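Local coordinates for protein VESB protease (Vibrio cholerae, PDB 4LK4) that is a secreted serine protease of the trypsin family, probably an endopeptidase, whose protease domain is followed by an Ig-like domain, at residues Ser94-Pro97 against Ser98-Leu101; Asp239-Thr242 against Lys243-Gln247; His321-Gln324 against Tyr325-Phe329. The protein carries 1 engineered substitution. All coordinates share one frame; numbering follows the deposited sequence.

Contact 1 of 3, residues Ser94-Pro97 against Ser98-Leu101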
loop_
_atom_site.group_PDB
_atom_site.type_symbol
_atom_site.label_atom_id
_atom_site.label_comp_id
_atom_site.label_asym_id
_atom_site.label_seq_id
_atom_site.Cartn_x
_atom_site.Cartn_y
_atom_site.Cartn_z
ATOM N N SER A 94 0.731 7.412 -8.321
ATOM C CA SER A 94 0.959 6.967 -9.707
ATOM C C SER A 94 0.430 5.540 -9.983
ATOM O O SER A 94 0.630 4.994 -11.067
ATOM C CB SER A 94 2.453 7.081 -10.069
ATOM O OG SER A 94 2.878 8.452 -9.954
ATOM N N TYR A 95 -0.265 4.945 -9.022
ATOM C CA TYR A 95 -0.965 3.681 -9.273
ATOM C C TYR A 95 -1.895 3.878 -10.442
ATOM O O TYR A 95 -2.627 4.875 -10.499
ATOM C CB TYR A 95 -1.766 3.237 -8.053
ATOM C CG TYR A 95 -2.768 2.148 -8.336
ATOM C CD1 TYR A 95 -2.370 0.889 -8.774
ATOM C CD2 TYR A 95 -4.117 2.377 -8.151
ATOM C CE1 TYR A 95 -3.295 -0.115 -9.009
ATOM C CE2 TYR A 95 -5.045 1.402 -8.395
ATOM C CZ TYR A 95 -4.634 0.155 -8.820
ATOM O OH TYR A 95 -5.603 -0.774 -9.069
ATOM N N SER A 96 -1.820 2.973 -11.401
ATOM C CA SER A 96 -2.754 2.953 -12.524
ATOM C C SER A 96 -3.405 1.578 -12.527
ATOM O O SER A 96 -2.716 0.564 -12.664
ATOM C CB SER A 96 -2.048 3.206 -13.873
ATOM O OG SER A 96 -0.957 2.294 -14.089
ATOM N N PRO A 97 -4.722 1.533 -12.379
ATOM C CA PRO A 97 -5.412 0.259 -12.358
ATOM C C PRO A 97 -5.444 -0.455 -13.708
ATOM O O PRO A 97 -5.694 -1.636 -13.726
ATOM C CB PRO A 97 -6.836 0.636 -11.939
ATOM C CG PRO A 97 -7.006 2.027 -12.414
ATOM C CD PRO A 97 -5.652 2.677 -12.411
ATOM N N SER A 98 -5.199 0.210 -14.828
ATOM C CA SER A 98 -5.335 -0.498 -16.115
ATOM C C SER A 98 -4.284 -1.604 -16.225
ATOM O O SER A 98 -4.629 -2.751 -16.497
ATOM C CB SER A 98 -5.291 0.443 -17.329
ATOM O OG SER A 98 -4.419 1.516 -17.082
ATOM N N ASN A 99 -3.022 -1.265 -15.973
ATOM C CA ASN A 99 -1.925 -2.237 -16.059
ATOM C C ASN A 99 -1.210 -2.455 -14.719
ATOM O O ASN A 99 -0.136 -3.050 -14.656
ATOM C CB ASN A 99 -0.941 -1.797 -17.129
ATOM C CG ASN A 99 -0.382 -0.398 -16.872
ATOM O OD1 ASN A 99 -0.514 0.185 -15.773
ATOM N ND2 ASN A 99 0.241 0.160 -17.907
ATOM N N LEU A 100 -1.832 -1.982 -13.652
ATOM C CA LEU A 100 -1.367 -2.179 -12.295
ATOM C C LEU A 100 0.094 -1.814 -12.015
ATOM O O LEU A 100 0.728 -2.445 -11.167
ATOM C CB LEU A 100 -1.623 -3.614 -11.862
ATOM C CG LEU A 100 -3.054 -4.154 -11.842
ATOM C CD1 LEU A 100 -3.032 -5.584 -11.304
ATOM C CD2 LEU A 100 -3.921 -3.300 -10.951
ATOM N N LEU A 101 0.632 -0.803 -12.680
ATOM C CA LEU A 101 1.906 -0.254 -12.230
ATOM C C LEU A 101 1.763 0.524 -10.911
ATOM O O LEU A 101 0.731 1.104 -10.610
ATOM C CB LEU A 101 2.563 0.643 -13.283
ATOM C CG LEU A 101 2.823 0.051 -14.677
ATOM C CD1 LEU A 101 3.497 1.098 -15.553
ATOM C CD2 LEU A 101 3.657 -1.220 -14.650
#

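Contact 2 of 3, residues Asp239-Thr242 against Lys243-Gln247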
loop_
_atom_site.group_PDB
_atom_site.type_symbol
_atom_site.label_atom_id
_atom_site.label_comp_id
_atom_site.label_asym_id
_atom_site.label_seq_id
_atom_site.Cartn_x
_atom_site.Cartn_y
_atom_site.Cartn_z
ATOM N N ASP A 239 11.593 4.339 -0.172
ATOM C CA ASP A 239 11.326 5.723 0.174
ATOM C C ASP A 239 9.848 6.019 0.205
ATOM O O ASP A 239 9.382 6.779 1.075
ATOM C CB ASP A 239 12.001 6.704 -0.799
ATOM C CG ASP A 239 13.513 6.696 -0.680
ATOM O OD1 ASP A 239 14.059 6.096 0.271
ATOM O OD2 ASP A 239 14.152 7.275 -1.559
ATOM N N TRP A 240 9.103 5.462 -0.746
ATOM C CA TRP A 240 7.670 5.734 -0.766
ATOM C C TRP A 240 7.036 5.167 0.504
ATOM O O TRP A 240 6.182 5.802 1.135
ATOM C CB TRP A 240 7.016 5.190 -2.035
ATOM C CG TRP A 240 5.571 5.491 -2.083
ATOM C CD1 TRP A 240 4.987 6.607 -2.615
ATOM C CD2 TRP A 240 4.514 4.696 -1.541
ATOM N NE1 TRP A 240 3.623 6.544 -2.448
ATOM C CE2 TRP A 240 3.311 5.385 -1.783
ATOM C CE3 TRP A 240 4.469 3.474 -0.848
ATOM C CZ2 TRP A 240 2.079 4.895 -1.374
ATOM C CZ3 TRP A 240 3.252 3.000 -0.440
ATOM C CH2 TRP A 240 2.068 3.715 -0.705
ATOM N N ILE A 241 7.511 3.990 0.905
ATOM C CA ILE A 241 6.998 3.320 2.093
ATOM C C ILE A 241 7.337 4.111 3.343
ATOM O O ILE A 241 6.502 4.308 4.199
ATOM C CB ILE A 241 7.561 1.885 2.222
ATOM C CG1 ILE A 241 6.991 1.033 1.092
ATOM C CG2 ILE A 241 7.191 1.259 3.571
ATOM C CD1 ILE A 241 7.781 -0.208 0.797
ATOM N N THR A 242 8.581 4.553 3.434
ATOM C CA THR A 242 9.034 5.348 4.562
ATOM C C THR A 242 8.188 6.594 4.688
ATOM O O THR A 242 7.763 6.946 5.779
ATOM C CB THR A 242 10.493 5.726 4.363
ATOM O OG1 THR A 242 11.257 4.525 4.370
ATOM C CG2 THR A 242 10.986 6.691 5.454
ATOM N N LYS A 243 7.925 7.236 3.560
ATOM C CA LYS A 243 7.137 8.465 3.543
ATOM C C LYS A 243 5.707 8.241 4.037
ATOM O O LYS A 243 5.132 9.142 4.648
ATOM C CB LYS A 243 7.134 9.090 2.145
ATOM C CG LYS A 243 6.005 10.093 1.934
ATOM C CD LYS A 243 6.067 10.858 0.613
ATOM C CE LYS A 243 4.746 11.570 0.380
ATOM N NZ LYS A 243 4.818 12.570 -0.708
ATOM N N HIS A 244 5.137 7.048 3.813
ATOM C CA HIS A 244 3.764 6.790 4.229
ATOM C C HIS A 244 3.628 5.929 5.484
ATOM O O HIS A 244 2.539 5.474 5.795
ATOM C CB HIS A 244 2.971 6.239 3.061
ATOM C CG HIS A 244 2.810 7.227 1.955
ATOM N ND1 HIS A 244 3.723 7.344 0.927
ATOM C CD2 HIS A 244 1.867 8.179 1.733
ATOM C CE1 HIS A 244 3.365 8.341 0.131
ATOM N NE2 HIS A 244 2.236 8.855 0.591
ATOM N N THR A 245 4.719 5.746 6.228
ATOM C CA THR A 245 4.681 5.059 7.528
ATOM C C THR A 245 5.384 5.936 8.553
ATOM O O THR A 245 6.093 5.457 9.442
ATOM C CB THR A 245 5.402 3.708 7.441
ATOM O OG1 THR A 245 6.747 3.909 6.970
ATOM C CG2 THR A 245 4.658 2.728 6.503
ATOM N N ASN A 246 5.165 7.244 8.423
ATOM C CA ASN A 246 5.954 8.266 9.094
ATOM C C ASN A 246 5.162 8.984 10.199
ATOM O O ASN A 246 5.503 10.095 10.611
ATOM C CB ASN A 246 6.408 9.250 8.016
ATOM C CG ASN A 246 7.720 9.931 8.341
ATOM O OD1 ASN A 246 8.379 9.623 9.332
ATOM N ND2 ASN A 246 8.087 10.902 7.512
ATOM N N GLN A 247 4.083 8.366 10.666
ATOM C CA GLN A 247 3.295 8.905 11.797
ATOM C C GLN A 247 2.698 10.296 11.565
ATOM O O GLN A 247 2.443 11.065 12.507
ATOM C CB GLN A 247 4.107 8.862 13.091
ATOM C CG GLN A 247 4.664 7.479 13.404
ATOM C CD GLN A 247 5.539 7.498 14.637
ATOM O OE1 GLN A 247 5.099 7.127 15.723
ATOM N NE2 GLN A 247 6.783 7.961 14.482
#

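Contact 3 of 3, residues His321-Gln324 against Tyr325-Phe329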
loop_
_atom_site.group_PDB
_atom_site.type_symbol
_atom_site.label_atom_id
_atom_site.label_comp_id
_atom_site.label_asym_id
_atom_site.label_seq_id
_atom_site.Cartn_x
_atom_site.Cartn_y
_atom_site.Cartn_z
ATOM N N HIS A 321 -15.173 23.366 -17.310
ATOM C CA HIS A 321 -15.049 22.620 -18.563
ATOM C C HIS A 321 -15.392 21.159 -18.368
ATOM O O HIS A 321 -15.533 20.671 -17.241
ATOM C CB HIS A 321 -13.621 22.680 -19.097
ATOM C CG HIS A 321 -13.111 24.063 -19.304
ATOM N ND1 HIS A 321 -12.412 24.752 -18.335
ATOM C CD2 HIS A 321 -13.195 24.888 -20.371
ATOM C CE1 HIS A 321 -12.093 25.946 -18.796
ATOM N NE2 HIS A 321 -12.555 26.053 -20.029
ATOM N N TYR A 322 -15.472 20.463 -19.498
ATOM C CA TYR A 322 -15.796 19.047 -19.544
ATOM C C TYR A 322 -14.532 18.215 -19.657
ATOM O O TYR A 322 -13.988 18.038 -20.748
ATOM C CB TYR A 322 -16.716 18.768 -20.740
ATOM C CG TYR A 322 -18.107 19.348 -20.587
ATOM C CD1 TYR A 322 -18.862 19.073 -19.449
ATOM C CD2 TYR A 322 -18.673 20.142 -21.576
ATOM C CE1 TYR A 322 -20.131 19.572 -19.290
ATOM C CE2 TYR A 322 -19.955 20.656 -21.425
ATOM C CZ TYR A 322 -20.671 20.363 -20.275
ATOM O OH TYR A 322 -21.932 20.847 -20.075
ATOM N N ARG A 323 -14.071 17.696 -18.524
ATOM C CA ARG A 323 -12.817 16.947 -18.481
ATOM C C ARG A 323 -12.580 16.296 -17.117
ATOM O O ARG A 323 -13.391 16.424 -16.197
ATOM C CB ARG A 323 -11.636 17.864 -18.849
ATOM C CG ARG A 323 -11.508 19.131 -18.011
ATOM C CD ARG A 323 -10.371 20.004 -18.532
ATOM N NE ARG A 323 -9.621 20.690 -17.472
ATOM C CZ ARG A 323 -8.806 20.089 -16.594
ATOM N NH1 ARG A 323 -8.642 18.770 -16.605
ATOM N NH2 ARG A 323 -8.157 20.806 -15.678
ATOM N N GLN A 324 -11.471 15.576 -17.009
ATOM C CA GLN A 324 -11.039 15.025 -15.742
ATOM C C GLN A 324 -10.178 16.013 -14.990
ATOM O O GLN A 324 -9.208 16.528 -15.525
ATOM C CB GLN A 324 -10.206 13.795 -15.976
ATOM C CG GLN A 324 -10.872 12.771 -16.865
ATOM C CD GLN A 324 -10.273 11.391 -16.658
ATOM O OE1 GLN A 324 -10.258 10.862 -15.532
ATOM N NE2 GLN A 324 -9.752 10.808 -17.737
ATOM N N TYR A 325 -10.524 16.256 -13.741
ATOM C CA TYR A 325 -9.720 17.098 -12.883
ATOM C C TYR A 325 -9.005 16.198 -11.897
ATOM O O TYR A 325 -9.624 15.355 -11.258
ATOM C CB TYR A 325 -10.594 18.112 -12.132
ATOM C CG TYR A 325 -11.228 19.153 -13.017
ATOM C CD1 TYR A 325 -12.354 18.855 -13.794
ATOM C CD2 TYR A 325 -10.720 20.452 -13.073
ATOM C CE1 TYR A 325 -12.940 19.822 -14.600
ATOM C CE2 TYR A 325 -11.310 21.424 -13.874
ATOM C CZ TYR A 325 -12.411 21.100 -14.634
ATOM O OH TYR A 325 -12.979 22.055 -15.429
ATOM N N GLN A 326 -7.694 16.373 -11.796
ATOM C CA GLN A 326 -6.905 15.667 -10.819
ATOM C C GLN A 326 -5.789 16.551 -10.332
ATOM O O GLN A 326 -4.790 16.740 -11.033
ATOM C CB GLN A 326 -6.310 14.397 -11.416
ATOM C CG GLN A 326 -5.689 13.489 -10.363
ATOM C CD GLN A 326 -5.078 12.251 -10.970
ATOM O OE1 GLN A 326 -5.681 11.172 -10.948
ATOM N NE2 GLN A 326 -3.888 12.396 -11.531
ATOM N N TYR A 327 -5.954 17.086 -9.126
ATOM C CA TYR A 327 -4.950 17.980 -8.554
ATOM C C TYR A 327 -4.327 17.408 -7.297
ATOM O O TYR A 327 -5.024 17.064 -6.352
ATOM C CB TYR A 327 -5.537 19.357 -8.235
ATOM C CG TYR A 327 -6.079 20.097 -9.417
ATOM C CD1 TYR A 327 -5.302 20.303 -10.550
ATOM C CD2 TYR A 327 -7.360 20.631 -9.398
ATOM C CE1 TYR A 327 -5.798 21.024 -11.639
ATOM C CE2 TYR A 327 -7.857 21.339 -10.478
ATOM C CZ TYR A 327 -7.081 21.524 -11.599
ATOM O OH TYR A 327 -7.587 22.230 -12.672
ATOM N N ASP A 328 -3.003 17.375 -7.300
ATOM C CA ASP A 328 -2.200 16.927 -6.184
ATOM C C ASP A 328 -1.534 18.085 -5.488
ATOM O O ASP A 328 -0.924 18.932 -6.123
ATOM C CB ASP A 328 -1.130 15.979 -6.708
ATOM C CG ASP A 328 -1.727 14.685 -7.242
ATOM O OD1 ASP A 328 -2.942 14.486 -7.018
ATOM O OD2 ASP A 328 -1.015 13.868 -7.866
ATOM N N PHE A 329 -1.651 18.122 -4.176
ATOM C CA PHE A 329 -0.993 19.150 -3.389
ATOM C C PHE A 329 -0.337 18.534 -2.157
ATOM O O PHE A 329 -0.744 17.482 -1.666
ATOM C CB PHE A 329 -1.985 20.238 -2.978
ATOM C CG PHE A 329 -3.165 19.709 -2.233
ATOM C CD1 PHE A 329 -4.262 19.224 -2.914
ATOM C CD2 PHE A 329 -3.161 19.666 -0.852
ATOM C CE1 PHE A 329 -5.345 18.713 -2.228
ATOM C CE2 PHE A 329 -4.237 19.171 -0.158
ATOM C CZ PHE A 329 -5.333 18.684 -0.847
#

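Contact 1 of 3, residues Ser94-Pro97 against Ser98-Leu101
Tyr95 and Leu100 lie side by side across a tight surface turn, pointing the same way. From CB of Tyr95, which lies 4.2 Å from Leu101 O, CG swings anti to the backbone N (chi1 166°) and lays the ring back along the turn. CD1 comes nearer to the same Leu101 O, at 3.6 Å, with the oxygen oblique to the ring. One step on, CE1 touches the methyl CD2 of Leu100 at 3.8 Å. That methyl sits at the edge of the ring, near its plane, and also reaches the tip, with Tyr95 OH 3.6 Å from Leu100 CD2. The hydroxyl itself is hydrogen-bonded to Asp59. Pro97 N stands above one ring face, offset toward the rim.

The backbone closes the turn. Ser96 N donates to Leu101 O at 3.3 Å and 160°, and the same oxygen takes a CA-H...O contact from Tyr95 CA at 3.4 Å. Ser96 OG, between its backbone N and carbonyl carbon (chi1 54°), gives a short bond of 2.7 Å to Asn99 OD1, lying in the carbonyl plane of the amide. Leu101 N adds a weak bond to that OD1 at 3.4 Å, so one amide oxygen ties together both sides of the turn.

The turn lies in the loop between barrel strands 82-91 and 105-109. Tyr95 and Leu100 both rest on His56, the histidine of the trypsin-family signature, and Leu100 also meets Trp217; as in related proteases, this leucine probably lines the S2 subsite. Leu101 packs on Thr183, just ahead of strand 184-189 in the seven-stranded sheet.

Contact 2 of 3, residues Asp239-Thr242 against Lys243-Gln247
The imidazole of His244 lies over one face of the Trp240 indole at the C-terminal end of helix 238-243, the helix that closes the trypsin-like fold. The two planes are inclined at 33°, with the imidazole centroid 4.2 Å from that of the five-membered indole ring, an oblique pairing. Between the two rings the closest approach is CE1 of His244 to Trp240 NE1, 3.2 Å. The opposite face of the imidazole is met by CG of Lys243, so the histidine is sandwiched between its neighbour's aliphatic chain and the indole.

Its rotation is fixed by a bond in its own plane: ND1 donates to Trp240 O at 2.9 Å and 162°. His244 N reaches the same oxygen from the opposite side of the carbonyl plane, a double grip on one oxygen in the last turn of the helix. Trp240 in turn stacks on His92 and touches Ile106 of barrel strand 105-109, while Lys243 stretches across to Thr343 of the Ig-like domain.

One residue further along, Ile241 and Thr245 run side by side, their CG2 methyls 4.1 Å apart and both side chains against Leu46. With chi1 at 56° the Thr245 hydroxyl turns back toward the helix: OG1 donates to Ile241 O at 2.8 Å, from above the carbonyl plane.

Contact 3 of 3, residues His321-Gln324 against Tyr325-Phe329
A tyrosine corner marks the start of strand 324-335 in the Ig-like domain, where Tyr325 folds back on the residue four places earlier: His321 N donates to Tyr325 OH at 3.2 Å, with an N-H...O angle of 158°. The phenol tip also touches the histidine side chain, OH lying 3.8 Å from CB of His321 and near the plane of the imidazole. Gln320 N gives the same hydroxyl a second, weak bond.

Arg323 comes over one face of the tyrosine. A chi1 of 55° starts the chain over the ring, with Arg323 CG 3.8 Å from Tyr325 CE1, and the chain then bends at chi3 to carry the guanidinium across toward the other rim. There it lies nearly flat, the planes 25° apart, with CZ 4.1 Å from the ring centroid: a cation-pi stack. NH2 overhangs furthest, 3.7 Å from Tyr325 CD2. Beyond it stands Tyr327, two residues along the strand, its ring turned almost perpendicular to the guanidinium; Tyr327 OH sits at the guanidinium edge, 3.4 Å from Arg323 NH2, but at an angle too poor for a hydrogen bond. A long, weak ion pair links NH2 to Asp291.

Tyr325 and Tyr327 both pack on Val317 of strand 310-319, while the backbone of their own strand pairs with 338-349. Such a corner, a tyrosine at a strand end fastening the loop that leads into it, is characteristic of Greek-key beta-sandwiches, Ig-like domains among them.

Contact 1 lies in the protease domain, contact 2 on the helix that ends it and the link that follows, contact 3 in the Ig-like domain; their centres are about 18 to 26 Å apart and none touches another. Contact 1 is a surface loop with no buried residue; contacts 2 and 3 are partly buried. His92 joins the first two: its ring stacks on Trp240, while its ND1 bonds to Ser94 N. In contact 2 Lys243 crosses the domain boundary to Thr343. Chemistry follows place: an amide, backbone bonds and a tyrosine-leucine apolar contact shape the loop, an aromatic pair and shared carbonyl finish the helix, and an arginine stacks on the corner tyrosine at the strand's start.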